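Local atomic coordinates of dopamine N-acetyltransferase-like Protein (PDB entry 6V3T), a protein that probably transfers acyl groups from acyl-CoA thioesters such as acetyl-CoA to the amine of serotonin and related arylalkylamines. Residues 105-110 and 203-208. Sequence-based numbering, arbitrary orientation.
Sequences NVNKSI and DYYKVM
The side chains of Val106 and Tyr205 run alongside each other with opposite headings, and the valine meets CE2 of the phenol obliquely. Both of its methyls are used: CG1 and CG2 each stand 3.9 Å from CE2 of Tyr205. The bond from CA to CB of Tyr205 points toward the helix segment, and chi1 (151°) sets CG anti to the backbone N. Val207, two residues further along and on the same side of the strand, also points at the helix, and its CG2 comes within 3.9 Å of CG1 of Val106, so that this one methyl touches both strand residues. Beyond the helical residues, in the loop, CD1 of Ile110 makes a looser apolar contact, 4.3 Å from CG1 of Val207.

These residues join the C-terminal part of helix 94-108 to one face of the central sheet of the GNAT-type acetyltransferase fold, where strand 204-211 runs antiparallel between strands 157-162 and 177-183. Met208 turns to the other face, against helix 165-174. The nearest atoms of the Tyr205 side chain and the bound acetyl-CoA are about 7 Å apart, and the tyrosine packs on Thr163, one of the residues that bind the cofactor.

Asn107 crosses the phenol at about a right angle, its amide plane turned 39° from the ring. Its ND2 lies 3.4 Å from OH of Tyr205 at an angle too poor for a hydrogen bond; the amide N instead bonds to Asp161 OD1 and to the carbonyl of Leu103, which limits the turning of the amide. ND2 also brushes CG2 of Val207 at 4.1 Å. An alanine in place of Tyr205 would probably open a gap beside the Val106 methyls and leave the helix joined to this strand mainly through Val207.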
ATOM      1  N   ASN A 105     -11.930   1.013   7.670  1.00 59.88           N
ATOM      2  CA  ASN A 105     -13.361   0.602   7.663  1.00 63.00           C
ATOM      3  C   ASN A 105     -13.539  -0.573   6.698  1.00 65.56           C
ATOM      4  O   ASN A 105     -14.012  -1.635   7.140  1.00 62.39           O
ATOM      5  CB  ASN A 105     -14.312   1.737   7.283  1.00 65.14           C
ATOM      6  CG  ASN A 105     -14.581   2.684   8.431  1.00 67.03           C
ATOM      7  OD1 ASN A 105     -14.052   2.505   9.527  1.00 64.86           O
ATOM      8  ND2 ASN A 105     -15.402   3.693   8.185  1.00 69.83           N
ATOM      9  N   VAL A 106     -13.159  -0.389   5.431  1.00 67.74           N
ATOM     10  CA  VAL A 106     -13.309  -1.425   4.367  1.00 67.39           C
ATOM     11  C   VAL A 106     -12.671  -2.723   4.869  1.00 67.29           C
ATOM     12  O   VAL A 106     -13.346  -3.780   4.829  1.00 67.65           O
ATOM     13  CB  VAL A 106     -12.686  -0.985   3.030  1.00 68.74           C
ATOM     14  CG1 VAL A 106     -12.631  -2.140   2.032  1.00 68.54           C
ATOM     15  CG2 VAL A 106     -13.421   0.202   2.426  1.00 69.86           C
ATOM     16  N   ASN A 107     -11.414  -2.646   5.311  1.00 63.63           N
ATOM     17  CA  ASN A 107     -10.660  -3.826   5.797  1.00 61.88           C
ATOM     18  C   ASN A 107     -11.451  -4.463   6.937  1.00 62.87           C
ATOM     19  O   ASN A 107     -11.790  -5.658   6.831  1.00 60.39           O
ATOM     20  CB  ASN A 107      -9.238  -3.458   6.207  1.00 63.73           C
ATOM     21  CG  ASN A 107      -8.252  -3.708   5.088  1.00 64.70           C
ATOM     22  OD1 ASN A 107      -7.701  -4.801   4.985  1.00 64.33           O
ATOM     23  ND2 ASN A 107      -8.041  -2.713   4.239  1.00 67.29           N
ATOM     24  N   LYS A 108     -11.776  -3.670   7.959  1.00 65.63           N
ATOM     25  CA  LYS A 108     -12.529  -4.129   9.155  1.00 66.68           C
ATOM     26  C   LYS A 108     -13.831  -4.806   8.705  1.00 64.59           C
ATOM     27  O   LYS A 108     -14.124  -5.890   9.208  1.00 66.92           O
ATOM     28  CB  LYS A 108     -12.746  -2.953  10.108  1.00 68.15           C
ATOM     29  CG  LYS A 108     -13.283  -3.328  11.474  1.00 70.17           C
ATOM     30  CD  LYS A 108     -14.752  -3.117  11.542  1.00 73.08           C
ATOM     31  CE  LYS A 108     -15.487  -4.103  12.405  1.00 78.89           C
ATOM     32  NZ  LYS A 108     -15.302  -3.801  13.838  1.00 85.10           N
ATOM     33  N   SER A 109     -14.525  -4.233   7.721  1.00 64.20           N
ATOM     34  CA  SER A 109     -15.860  -4.681   7.250  1.00 63.58           C
ATOM     35  C   SER A 109     -15.790  -6.041   6.553  1.00 64.27           C
ATOM     36  O   SER A 109     -16.861  -6.552   6.235  1.00 64.99           O
ATOM     37  CB  SER A 109     -16.494  -3.654   6.349  1.00 67.26           C
ATOM     38  OG  SER A 109     -15.928  -3.689   5.051  1.00 70.40           O
ATOM     39  N   ILE A 110     -14.598  -6.587   6.282  1.00 69.69           N
ATOM     40  CA  ILE A 110     -14.418  -8.015   5.856  1.00 73.59           C
ATOM     41  C   ILE A 110     -13.345  -8.640   6.741  1.00 79.57           C
ATOM     42  O   ILE A 110     -12.162  -8.405   6.494  1.00 88.65           O
ATOM     43  CB  ILE A 110     -14.066  -8.179   4.363  1.00 75.08           C
ATOM     44  CG1 ILE A 110     -13.580  -6.880   3.711  1.00 73.10           C
ATOM     45  CG2 ILE A 110     -15.234  -8.788   3.602  1.00 81.74           C
ATOM     46  CD1 ILE A 110     -12.078  -6.785   3.575  1.00 69.82           C
ATOM     47  N   ASP A 203     -11.352   4.407 -10.825  1.00 78.53           N
ATOM     48  CA  ASP A 203     -12.774   4.691 -10.490  1.00 86.87           C
ATOM     49  C   ASP A 203     -13.195   3.887  -9.254  1.00 85.63           C
ATOM     50  O   ASP A 203     -14.340   4.103  -8.794  1.00 92.05           O
ATOM     51  CB  ASP A 203     -13.720   4.357 -11.652  1.00 96.08           C
ATOM     52  CG  ASP A 203     -13.405   5.044 -12.972  1.00102.21           C
ATOM     53  OD1 ASP A 203     -12.785   6.134 -12.939  1.00101.03           O
ATOM     54  OD2 ASP A 203     -13.784   4.479 -14.031  1.00104.77           O
ATOM     55  N   TYR A 204     -12.342   2.979  -8.755  1.00 77.99           N
ATOM     56  CA  TYR A 204     -12.670   2.102  -7.598  1.00 74.54           C
ATOM     57  C   TYR A 204     -11.417   1.491  -6.961  1.00 69.16           C
ATOM     58  O   TYR A 204     -10.367   1.366  -7.622  1.00 64.98           O
ATOM     59  CB  TYR A 204     -13.660   1.022  -8.030  1.00 78.12           C
ATOM     60  CG  TYR A 204     -13.273   0.279  -9.280  1.00 81.74           C
ATOM     61  CD1 TYR A 204     -13.369   0.842 -10.529  1.00 79.52           C
ATOM     62  CD2 TYR A 204     -12.808  -1.006  -9.223  1.00 87.73           C
ATOM     63  CE1 TYR A 204     -13.001   0.162 -11.677  1.00 81.41           C
ATOM     64  CE2 TYR A 204     -12.460  -1.714 -10.362  1.00 86.11           C
ATOM     65  CZ  TYR A 204     -12.548  -1.130 -11.599  1.00 82.37           C
ATOM     66  OH  TYR A 204     -12.189  -1.825 -12.712  1.00 83.49           O
ATOM     67  N   TYR A 205     -11.564   1.123  -5.684  1.00 68.61           N
ATOM     68  CA  TYR A 205     -10.526   0.532  -4.796  1.00 67.47           C
ATOM     69  C   TYR A 205     -10.921  -0.917  -4.509  1.00 68.23           C
ATOM     70  O   TYR A 205     -12.092  -1.183  -4.128  1.00 65.53           O
ATOM     71  CB  TYR A 205     -10.378   1.380  -3.528  1.00 67.55           C
ATOM     72  CG  TYR A 205      -9.932   0.690  -2.257  1.00 65.13           C
ATOM     73  CD1 TYR A 205      -8.730   0.002  -2.176  1.00 66.69           C
ATOM     74  CD2 TYR A 205     -10.674   0.811  -1.094  1.00 61.41           C
ATOM     75  CE1 TYR A 205      -8.305  -0.588  -0.991  1.00 64.43           C
ATOM     76  CE2 TYR A 205     -10.265   0.233   0.098  1.00 61.20           C
ATOM     77  CZ  TYR A 205      -9.077  -0.472   0.152  1.00 63.64           C
ATOM     78  OH  TYR A 205      -8.691  -1.044   1.334  1.00 62.20           O
ATOM     79  N   LYS A 206      -9.985  -1.832  -4.753  1.00 64.49           N
ATOM     80  CA  LYS A 206     -10.167  -3.271  -4.488  1.00 62.30           C
ATOM     81  C   LYS A 206      -9.210  -3.676  -3.386  1.00 63.15           C
ATOM     82  O   LYS A 206      -8.018  -3.325  -3.493  1.00 69.85           O
ATOM     83  CB  LYS A 206      -9.845  -4.108  -5.718  1.00 63.84           C
ATOM     84  CG  LYS A 206     -10.944  -4.194  -6.758  1.00 65.50           C
ATOM     85  CD  LYS A 206     -10.424  -4.804  -8.027  1.00 65.85           C
ATOM     86  CE  LYS A 206     -11.502  -5.228  -8.988  1.00 66.77           C
ATOM     87  NZ  LYS A 206     -10.900  -6.000 -10.093  1.00 69.18           N
ATOM     88  N   VAL A 207      -9.727  -4.374  -2.378  1.00 62.60           N
ATOM     89  CA  VAL A 207      -8.920  -5.268  -1.506  1.00 60.45           C
ATOM     90  C   VAL A 207      -8.793  -6.599  -2.250  1.00 55.33           C
ATOM     91  O   VAL A 207      -9.820  -7.125  -2.704  1.00 48.35           O
ATOM     92  CB  VAL A 207      -9.531  -5.411  -0.100  1.00 60.64           C
ATOM     93  CG1 VAL A 207      -8.817  -6.468   0.728  1.00 62.54           C
ATOM     94  CG2 VAL A 207      -9.509  -4.082   0.633  1.00 61.71           C
ATOM     95  N   MET A 208      -7.559  -7.067  -2.424  1.00 55.71           N
ATOM     96  CA  MET A 208      -7.219  -8.247  -3.252  1.00 55.15           C
ATOM     97  C   MET A 208      -6.295  -9.150  -2.443  1.00 54.13           C
ATOM     98  O   MET A 208      -5.579  -8.653  -1.570  1.00 55.16           O
ATOM     99  CB  MET A 208      -6.545  -7.832  -4.562  1.00 56.28           C
ATOM    100  CG  MET A 208      -7.367  -6.826  -5.349  1.00 58.14           C
ATOM    101  SD  MET A 208      -6.720  -6.428  -6.992  1.00 57.79           S
ATOM    102  CE  MET A 208      -7.305  -7.854  -7.917  1.00 57.63           C
TER